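Local structure of mandelate racemase/muconate lactonizing enzyme family protein (3S5S) at residues S190-A201 with A216-P226. The protein belongs to the mandelate racemase/muconate lactonizing enzyme family and carries an enolase-like C-terminal domain built as a beta/alpha barrel. Sequence-based numbering, arbitrary orientation.
Sequences SLILDGNGGLTA and ADVALLEQPVP
With CG turned away from the backbone N in both residues (chi1 -166° in Asp194, -177° in Glu222), the carboxylates of Asp194 and Glu222 are laid one over the other. Their planes are only 14° apart, and Asp194 OD2 lies 3.2 Å from Glu222 OE2, a contact of two acceptors; Lys164 forms salt bridges to both oxygens and probably offsets their repulsion. Asn269 hydrogen-bonds to Glu222 OE1, while Asp194 OD1 accepts the backbone N of Asn196 in an Asx turn. On the same face of the sheet, Ile192 runs alongside Leu220, CG1 against CB at 3.7 Å; at the start of the strands, Ser190 OG hydrogen-bonds to Asp217 OD2 from above the carboxylate plane. Leu191, Leu193, Val218 and Leu221 fill the other face, where Leu221 CD1 reaches Leu193 CB at 4.2 Å.

The strands pair in parallel with a beta bulge: Leu191 O accepts from Ala219 N at 2.8 Å and, weakly, from Leu220 N. Beyond the strands the pairing continues, as Gly195 N hydrogen-bonds to Glu222 O at 3.0 Å and Gly197 N to Gln223 O at 2.9 Å. Gly195 to Gly198 form a type I' turn, after which Leu199 CB presses on Pro224 O and Thr200 takes the N-cap position of helix 201-213, its OG1 weakly bonded to Glu203 N.

That helix completes the right-handed beta-alpha-beta unit, packing on Val218 and Leu221, while helix 175-185 packs on Leu191 and Leu193 and helix 230-239 on Leu221. Within the barrel, strand 190-194 is flanked by strands 162-166 and 217-222, the latter followed by strand 244-246.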
ATOM      1  N   SER A 190      22.965 -21.160  -4.073  1.00 40.45           N
ATOM      2  CA  SER A 190      23.105 -19.768  -3.701  1.00 40.09           C
ATOM      3  C   SER A 190      23.136 -19.682  -2.165  1.00 39.10           C
ATOM      4  O   SER A 190      22.427 -20.447  -1.484  1.00 38.89           O
ATOM      5  CB  SER A 190      21.840 -19.072  -4.184  1.00 38.82           C
ATOM      6  OG  SER A 190      22.139 -17.925  -4.939  1.00 42.80           O
ATOM      7  N   LEU A 191      23.902 -18.745  -1.606  1.00 38.19           N
ATOM      8  CA  LEU A 191      23.918 -18.579  -0.140  1.00 36.60           C
ATOM      9  C   LEU A 191      23.402 -17.240   0.393  1.00 35.61           C
ATOM     10  O   LEU A 191      23.705 -16.185  -0.147  1.00 36.89           O
ATOM     11  CB  LEU A 191      25.308 -18.841   0.401  1.00 37.68           C
ATOM     12  CG  LEU A 191      25.898 -20.253   0.181  1.00 38.90           C
ATOM     13  CD1 LEU A 191      27.195 -20.317   0.895  1.00 38.39           C
ATOM     14  CD2 LEU A 191      24.976 -21.457   0.605  1.00 33.55           C
ATOM     15  N   ILE A 192      22.593 -17.288   1.442  1.00 33.84           N
ATOM     16  CA  ILE A 192      22.318 -16.128   2.273  1.00 32.09           C
ATOM     17  C   ILE A 192      23.022 -16.311   3.657  1.00 33.13           C
ATOM     18  O   ILE A 192      22.703 -17.238   4.428  1.00 33.67           O
ATOM     19  CB  ILE A 192      20.803 -15.928   2.486  1.00 30.15           C
ATOM     20  CG1 ILE A 192      20.138 -15.389   1.233  1.00 29.27           C
ATOM     21  CG2 ILE A 192      20.538 -14.936   3.607  1.00 28.37           C
ATOM     22  CD1 ILE A 192      18.724 -15.892   1.071  1.00 31.44           C
ATOM     23  N   LEU A 193      23.963 -15.436   3.966  1.00 32.83           N
ATOM     24  CA  LEU A 193      24.537 -15.399   5.302  1.00 33.59           C
ATOM     25  C   LEU A 193      23.712 -14.425   6.150  1.00 32.67           C
ATOM     26  O   LEU A 193      23.705 -13.205   5.907  1.00 31.35           O
ATOM     27  CB  LEU A 193      26.023 -15.022   5.239  1.00 35.43           C
ATOM     28  CG  LEU A 193      26.892 -15.684   4.150  1.00 36.12           C
ATOM     29  CD1 LEU A 193      28.333 -15.279   4.279  1.00 40.24           C
ATOM     30  CD2 LEU A 193      26.854 -17.198   4.171  1.00 39.18           C
ATOM     31  N   ASP A 194      22.970 -14.987   7.104  1.00 32.47           N
ATOM     32  CA  ASP A 194      22.159 -14.224   8.046  1.00 32.91           C
ATOM     33  C   ASP A 194      22.915 -14.083   9.370  1.00 35.24           C
ATOM     34  O   ASP A 194      23.261 -15.083   9.993  1.00 35.91           O
ATOM     35  CB  ASP A 194      20.820 -14.931   8.289  1.00 31.59           C
ATOM     36  CG  ASP A 194      19.778 -14.037   8.986  1.00 31.77           C
ATOM     37  OD1 ASP A 194      20.141 -13.010   9.600  1.00 31.99           O
ATOM     38  OD2 ASP A 194      18.564 -14.363   8.919  1.00 33.45           O
ATOM     39  N   GLY A 195      23.151 -12.842   9.793  1.00 36.62           N
ATOM     40  CA  GLY A 195      23.925 -12.552  11.001  1.00 39.60           C
ATOM     41  C   GLY A 195      23.025 -12.294  12.196  1.00 40.49           C
ATOM     42  O   GLY A 195      23.453 -12.377  13.344  1.00 41.67           O
ATOM     43  N   ASN A 196      21.762 -11.977  11.927  1.00 40.38           N
ATOM     44  CA  ASN A 196      20.828 -11.524  12.970  1.00 41.25           C
ATOM     45  C   ASN A 196      21.504 -10.552  13.912  1.00 43.30           C
ATOM     46  O   ASN A 196      21.315 -10.619  15.117  1.00 44.70           O
ATOM     47  CB  ASN A 196      20.190 -12.708  13.733  1.00 41.27           C
ATOM     48  CG  ASN A 196      19.079 -13.409  12.918  1.00 41.32           C
ATOM     49  OD1 ASN A 196      19.220 -14.579  12.520  1.00 42.27           O
ATOM     50  ND2 ASN A 196      17.975 -12.682  12.653  1.00 41.45           N
ATOM     51  N   GLY A 197      22.318  -9.660  13.351  1.00 44.29           N
ATOM     52  CA  GLY A 197      22.869  -8.555  14.110  1.00 46.13           C
ATOM     53  C   GLY A 197      23.928  -8.933  15.124  1.00 48.86           C
ATOM     54  O   GLY A 197      24.411  -8.073  15.900  1.00 50.67           O
ATOM     55  N   GLY A 198      24.315 -10.206  15.117  1.00 49.44           N
ATOM     56  CA  GLY A 198      25.303 -10.706  16.070  1.00 51.42           C
ATOM     57  C   GLY A 198      26.726 -10.696  15.541  1.00 53.07           C
ATOM     58  O   GLY A 198      27.553 -11.524  15.951  1.00 55.33           O
ATOM     59  N   LEU A 199      27.029  -9.787  14.621  1.00 52.14           N
ATOM     60  CA  LEU A 199      28.392  -9.627  14.166  1.00 53.24           C
ATOM     61  C   LEU A 199      28.848  -8.183  14.356  1.00 54.14           C
ATOM     62  O   LEU A 199      28.122  -7.329  14.902  1.00 53.08           O
ATOM     63  CB  LEU A 199      28.540 -10.041  12.700  1.00 52.80           C
ATOM     64  CG  LEU A 199      28.531 -11.505  12.203  1.00 54.80           C
ATOM     65  CD1 LEU A 199      27.190 -12.218  12.391  1.00 54.77           C
ATOM     66  CD2 LEU A 199      28.921 -11.583  10.717  1.00 55.46           C
ATOM     67  N   THR A 200      30.098  -7.957  13.960  1.00 55.77           N
ATOM     68  CA  THR A 200      30.670  -6.645  13.724  1.00 56.27           C
ATOM     69  C   THR A 200      30.711  -6.559  12.213  1.00 55.41           C
ATOM     70  O   THR A 200      30.427  -7.556  11.527  1.00 54.90           O
ATOM     71  CB  THR A 200      32.120  -6.536  14.291  1.00 59.16           C
ATOM     72  OG1 THR A 200      32.890  -7.653  13.834  1.00 59.41           O
ATOM     73  CG2 THR A 200      32.126  -6.486  15.836  1.00 59.45           C
ATOM     74  N   ALA A 201      31.032  -5.382  11.682  1.00 55.56           N
ATOM     75  CA  ALA A 201      31.207  -5.232  10.244  1.00 54.46           C
ATOM     76  C   ALA A 201      32.431  -6.027   9.817  1.00 56.24           C
ATOM     77  O   ALA A 201      32.373  -6.788   8.849  1.00 54.97           O
ATOM     78  CB  ALA A 201      31.342  -3.760   9.868  1.00 54.70           C
ATOM     79  N   ALA A 216      31.809 -19.862  -3.799  1.00 53.97           N
ATOM     80  CA  ALA A 216      30.399 -19.815  -3.406  1.00 50.99           C
ATOM     81  C   ALA A 216      29.719 -18.573  -3.955  1.00 49.16           C
ATOM     82  O   ALA A 216      30.285 -17.453  -3.956  1.00 49.66           O
ATOM     83  CB  ALA A 216      30.240 -19.898  -1.892  1.00 50.05           C
ATOM     84  N   ASP A 217      28.505 -18.780  -4.443  1.00 46.74           N
ATOM     85  CA  ASP A 217      27.683 -17.684  -4.872  1.00 44.53           C
ATOM     86  C   ASP A 217      26.910 -17.193  -3.630  1.00 42.28           C
ATOM     87  O   ASP A 217      25.809 -17.666  -3.308  1.00 41.83           O
ATOM     88  CB  ASP A 217      26.829 -18.160  -6.060  1.00 44.77           C
ATOM     89  CG  ASP A 217      25.684 -17.220  -6.422  1.00 45.08           C
ATOM     90  OD1 ASP A 217      25.828 -15.981  -6.398  1.00 46.08           O
ATOM     91  OD2 ASP A 217      24.599 -17.747  -6.742  1.00 49.02           O
ATOM     92  N   VAL A 218      27.515 -16.256  -2.908  1.00 41.07           N
ATOM     93  CA  VAL A 218      26.821 -15.543  -1.838  1.00 38.68           C
ATOM     94  C   VAL A 218      25.874 -14.557  -2.494  1.00 36.67           C
ATOM     95  O   VAL A 218      26.284 -13.610  -3.135  1.00 37.20           O
ATOM     96  CB  VAL A 218      27.816 -14.782  -0.868  1.00 40.41           C
ATOM     97  CG1 VAL A 218      27.043 -13.910   0.152  1.00 37.23           C
ATOM     98  CG2 VAL A 218      28.730 -15.754  -0.163  1.00 39.03           C
ATOM     99  N   ALA A 219      24.590 -14.812  -2.367  1.00 34.74           N
ATOM    100  CA  ALA A 219      23.585 -13.998  -3.036  1.00 32.77           C
ATOM    101  C   ALA A 219      23.116 -12.827  -2.161  1.00 31.85           C
ATOM    102  O   ALA A 219      22.556 -11.851  -2.670  1.00 31.21           O
ATOM    103  CB  ALA A 219      22.409 -14.881  -3.425  1.00 31.50           C
ATOM    104  N   LEU A 220      23.336 -12.921  -0.847  1.00 31.18           N
ATOM    105  CA  LEU A 220      22.859 -11.893   0.062  1.00 30.57           C
ATOM    106  C   LEU A 220      23.579 -11.971   1.399  1.00 31.97           C
ATOM    107  O   LEU A 220      23.793 -13.077   1.913  1.00 33.66           O
ATOM    108  CB  LEU A 220      21.348 -12.069   0.267  1.00 27.78           C
ATOM    109  CG  LEU A 220      20.583 -11.036   1.080  1.00 26.29           C
ATOM    110  CD1 LEU A 220      20.538  -9.696   0.360  1.00 22.84           C
ATOM    111  CD2 LEU A 220      19.156 -11.547   1.370  1.00 23.11           C
ATOM    112  N   LEU A 221      23.966 -10.820   1.952  1.00 31.33           N
ATOM    113  CA  LEU A 221      24.373 -10.747   3.335  1.00 31.09           C
ATOM    114  C   LEU A 221      23.298 -10.065   4.174  1.00 30.55           C
ATOM    115  O   LEU A 221      23.145  -8.855   4.114  1.00 31.17           O
ATOM    116  CB  LEU A 221      25.655  -9.970   3.464  1.00 32.85           C
ATOM    117  CG  LEU A 221      26.194  -9.674   4.862  1.00 32.85           C
ATOM    118  CD1 LEU A 221      26.647 -10.901   5.645  1.00 34.52           C
ATOM    119  CD2 LEU A 221      27.364  -8.763   4.671  1.00 33.50           C
ATOM    120  N   GLU A 222      22.598 -10.837   4.993  1.00 29.23           N
ATOM    121  CA  GLU A 222      21.490 -10.337   5.757  1.00 29.24           C
ATOM    122  C   GLU A 222      21.809  -9.775   7.162  1.00 30.44           C
ATOM    123  O   GLU A 222      22.362 -10.494   8.026  1.00 31.96           O
ATOM    124  CB  GLU A 222      20.460 -11.436   5.908  1.00 28.18           C
ATOM    125  CG  GLU A 222      19.268 -10.925   6.626  1.00 29.57           C
ATOM    126  CD  GLU A 222      18.149 -11.854   6.575  1.00 28.80           C
ATOM    127  OE1 GLU A 222      17.104 -11.477   7.093  1.00 31.37           O
ATOM    128  OE2 GLU A 222      18.309 -12.957   6.029  1.00 33.33           O
ATOM    129  N   GLN A 223      21.436  -8.511   7.383  1.00 29.36           N
ATOM    130  CA  GLN A 223      21.600  -7.835   8.676  1.00 30.00           C
ATOM    131  C   GLN A 223      22.817  -8.293   9.500  1.00 31.24           C
ATOM    132  O   GLN A 223      22.659  -8.798  10.623  1.00 31.66           O
ATOM    133  CB  GLN A 223      20.335  -8.030   9.517  1.00 28.91           C
ATOM    134  CG  GLN A 223      20.354  -7.215  10.775  1.00 31.70           C
ATOM    135  CD  GLN A 223      20.007  -5.785  10.511  1.00 33.21           C
ATOM    136  OE1 GLN A 223      19.132  -5.496   9.686  1.00 33.24           O
ATOM    137  NE2 GLN A 223      20.675  -4.874  11.208  1.00 33.31           N
ATOM    138  N   PRO A 224      24.029  -8.110   8.974  1.00 32.21           N
ATOM    139  CA  PRO A 224      25.151  -8.672   9.716  1.00 34.12           C
ATOM    140  C   PRO A 224      25.422  -7.971  11.040  1.00 35.78           C
ATOM    141  O   PRO A 224      25.896  -8.608  11.980  1.00 37.53           O
ATOM    142  CB  PRO A 224      26.340  -8.464   8.780  1.00 33.92           C
ATOM    143  CG  PRO A 224      25.999  -7.311   7.979  1.00 34.98           C
ATOM    144  CD  PRO A 224      24.476  -7.255   7.859  1.00 32.73           C
ATOM    145  N   VAL A 225      25.169  -6.668  11.100  1.00 35.99           N
ATOM    146  CA  VAL A 225      25.412  -5.890  12.300  1.00 37.35           C
ATOM    147  C   VAL A 225      24.107  -5.512  13.009  1.00 36.76           C
ATOM    148  O   VAL A 225      23.032  -5.700  12.461  1.00 35.09           O
ATOM    149  CB  VAL A 225      26.263  -4.653  12.023  1.00 38.44           C
ATOM    150  CG1 VAL A 225      27.661  -5.067  11.552  1.00 40.23           C
ATOM    151  CG2 VAL A 225      25.587  -3.742  11.030  1.00 36.31           C
ATOM    152  N   PRO A 226      24.211  -5.011  14.257  1.00 39.01           N
ATOM    153  CA  PRO A 226      22.990  -4.704  15.007  1.00 38.04           C
ATOM    154  C   PRO A 226      22.219  -3.529  14.415  1.00 37.36           C
ATOM    155  O   PRO A 226      22.807  -2.654  13.760  1.00 37.30           O
ATOM    156  CB  PRO A 226      23.499  -4.339  16.415  1.00 39.48           C
ATOM    157  CG  PRO A 226      25.019  -4.673  16.444  1.00 42.38           C
ATOM    158  CD  PRO A 226      25.461  -4.718  15.019  1.00 41.37           C
TER